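Local coordinates for protein putative hexulose 6 phosphate synthase (PDB 3F4W) that is of unassigned function but belongs to a family of TIM-barrel proteins and is probably an enzyme, at residues 149-152 with 153-157. Residues are numbered along the deposited sequence; the frame is centred on the assembly and turned at random.
Sequences DLIT and MLKVR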
ATOM      1  N   ASP A 149       9.192 -13.634  14.875  1.00 16.38           N
ATOM      2  CA  ASP A 149       7.807 -13.169  14.845  1.00 17.07           C
ATOM      3  C   ASP A 149       6.822 -14.326  14.671  1.00 14.56           C
ATOM      4  O   ASP A 149       5.733 -14.308  15.240  1.00 17.22           O
ATOM      5  CB  ASP A 149       7.603 -12.105  13.757  1.00 17.14           C
ATOM      6  CG  ASP A 149       8.129 -10.736  14.171  1.00 19.80           C
ATOM      7  OD1 ASP A 149       8.479 -10.557  15.358  1.00 23.88           O
ATOM      8  OD2 ASP A 149       8.183  -9.832  13.312  1.00 25.81           O
ATOM      9  N   LEU A 150       7.206 -15.338  13.897  1.00 13.81           N
ATOM     10  CA  LEU A 150       6.343 -16.502  13.712  1.00 14.48           C
ATOM     11  C   LEU A 150       6.164 -17.260  15.027  1.00 15.26           C
ATOM     12  O   LEU A 150       5.073 -17.738  15.335  1.00 14.90           O
ATOM     13  CB  LEU A 150       6.895 -17.442  12.636  1.00 14.63           C
ATOM     14  CG  LEU A 150       6.047 -18.686  12.354  1.00 15.34           C
ATOM     15  CD1 LEU A 150       4.633 -18.295  11.952  1.00 16.31           C
ATOM     16  CD2 LEU A 150       6.679 -19.544  11.276  1.00 14.31           C
ATOM     17  N   ILE A 151       7.242 -17.362  15.798  1.00 17.82           N
ATOM     18  CA  ILE A 151       7.199 -18.020  17.100  1.00 16.11           C
ATOM     19  C   ILE A 151       6.203 -17.336  18.033  1.00 18.34           C
ATOM     20  O   ILE A 151       5.370 -17.990  18.656  1.00 19.15           O
ATOM     21  CB  ILE A 151       8.588 -18.044  17.760  1.00 19.36           C
ATOM     22  CG1 ILE A 151       9.543 -18.921  16.947  1.00 20.36           C
ATOM     23  CG2 ILE A 151       8.488 -18.530  19.201  0.50 17.62           C
ATOM     24  CD1 ILE A 151      10.979 -18.850  17.413  1.00 22.40           C
ATOM     25  N   THR A 152       6.282 -16.013  18.121  1.00 18.94           N
ATOM     26  CA  THR A 152       5.332 -15.265  18.934  1.00 20.48           C
ATOM     27  C   THR A 152       3.910 -15.427  18.411  1.00 21.57           C
ATOM     28  O   THR A 152       2.980 -15.676  19.179  1.00 24.81           O
ATOM     29  CB  THR A 152       5.685 -13.776  18.987  1.00 24.26           C
ATOM     30  OG1 THR A 152       6.957 -13.619  19.625  1.00 21.92           O
ATOM     31  CG2 THR A 152       4.631 -13.007  19.767  1.00 20.03           C
ATOM     32  N   MET A 153       3.743 -15.291  17.100  1.00 20.26           N
ATOM     33  CA  MET A 153       2.430 -15.446  16.491  1.00 19.91           C
ATOM     34  C   MET A 153       1.784 -16.776  16.877  1.00 21.29           C
ATOM     35  O   MET A 153       0.623 -16.818  17.281  1.00 21.97           O
ATOM     36  CB  MET A 153       2.521 -15.330  14.966  1.00 19.58           C
ATOM     37  CG  MET A 153       1.213 -15.638  14.264  1.00 14.67           C
ATOM     38  SD  MET A 153      -0.057 -14.415  14.630  1.00 18.12           S
ATOM     39  CE  MET A 153       0.409 -13.107  13.496  1.00 16.85           C
ATOM     40  N   LEU A 154       2.540 -17.861  16.752  1.00 23.20           N
ATOM     41  CA  LEU A 154       2.012 -19.193  17.037  1.00 23.07           C
ATOM     42  C   LEU A 154       1.641 -19.389  18.509  1.00 25.73           C
ATOM     43  O   LEU A 154       0.763 -20.190  18.835  1.00 29.60           O
ATOM     44  CB  LEU A 154       3.002 -20.270  16.584  1.00 23.52           C
ATOM     45  CG  LEU A 154       3.177 -20.367  15.070  1.00 26.41           C
ATOM     46  CD1 LEU A 154       4.254 -21.376  14.695  1.00 23.83           C
ATOM     47  CD2 LEU A 154       1.849 -20.716  14.419  1.00 25.66           C
ATOM     48  N   LYS A 155       2.304 -18.651  19.391  1.00 27.05           N
ATOM     49  CA  LYS A 155       2.010 -18.732  20.817  1.00 28.75           C
ATOM     50  C   LYS A 155       0.769 -17.919  21.185  1.00 31.35           C
ATOM     51  O   LYS A 155       0.022 -18.291  22.088  1.00 29.91           O
ATOM     52  CB  LYS A 155       3.208 -18.256  21.639  1.00 31.55           C
ATOM     53  CG  LYS A 155       4.486 -19.033  21.384  1.00 29.96           C
ATOM     54  CD  LYS A 155       5.661 -18.417  22.130  1.00 33.45           C
ATOM     55  CE  LYS A 155       5.635 -18.783  23.602  1.00 32.90           C
ATOM     56  NZ  LYS A 155       6.017 -20.203  23.810  1.00 33.66           N
ATOM     57  N   VAL A 156       0.548 -16.816  20.476  1.00 22.02           N
ATOM     58  CA  VAL A 156      -0.530 -15.893  20.826  1.00 20.41           C
ATOM     59  C   VAL A 156      -1.833 -16.159  20.076  1.00 22.83           C
ATOM     60  O   VAL A 156      -2.913 -15.984  20.633  1.00 21.59           O
ATOM     61  CB  VAL A 156      -0.120 -14.423  20.602  1.00 19.56           C
ATOM     62  CG1 VAL A 156      -1.263 -13.494  20.975  1.00 22.36           C
ATOM     63  CG2 VAL A 156       1.128 -14.094  21.406  1.00 23.18           C
ATOM     64  N   ARG A 157      -1.737 -16.573  18.815  1.00 24.55           N
ATOM     65  CA  ARG A 157      -2.938 -16.763  18.001  1.00 27.78           C
ATOM     66  C   ARG A 157      -3.890 -17.795  18.602  1.00 31.65           C
ATOM     67  O   ARG A 157      -3.460 -18.806  19.156  1.00 32.54           O
ATOM     68  CB  ARG A 157      -2.577 -17.122  16.552  1.00 26.48           C
ATOM     69  CG  ARG A 157      -2.029 -18.523  16.348  1.00 29.45           C
ATOM     70  CD  ARG A 157      -3.130 -19.540  16.068  1.00 31.15           C
ATOM     71  NE  ARG A 157      -2.593 -20.897  16.029  1.00 33.87           N
ATOM     72  CZ  ARG A 157      -2.274 -21.543  14.914  1.00 33.24           C
ATOM     73  NH1 ARG A 157      -2.455 -20.964  13.737  1.00 27.88           N
ATOM     74  NH2 ARG A 157      -1.784 -22.772  14.973  1.00 40.27           N
TER
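The carbonyl oxygen Thr-152 O takes two N-H groups near the end of helix 147-156: Val-156 N at 3.0 Å, its N-H bent, and Lys-155 N, weakly, at 3.1 Å. Lys-155 N also gives a bent bond to Ile-151 O (3.2 Å, N-H...O 140°), so it is shared between i-4 and i-3 acceptors. Two residues earlier the bonds are straighter: Met-153 N to Asp-149 O at 165°, and Leu-154 N to Leu-150 O about as straight. Side chains four residues apart follow the same spacing. Leu-150 and Leu-154 cross at an angle, with Leu-150 CG 4.0 Å from Leu-154 CD1. Thr-152 and Val-156 run alongside each other and meet through their CG2 methyls at 4.0 Å. In Lys-155, CG stands beside the backbone N (chi1 -58°), which lays the first part of the chain over Ile-151 O, with CG 3.1 Å from that oxygen; CD then passes Ile-151 CG2. On the buried side Leu-150 and Met-153 pack on barrel strands 130-134 and 161-165, while Thr-152 and Val-156 touch Pro-117 of helix 116-126. The bends fall in the last turn; Arg-157 N still bonds to Met-153 O as its own backbone leaves the helix. Apolar contacts thus hold the buried face against the outside of the TIM barrel, while backbone N-H and C=O groups pair within the helix.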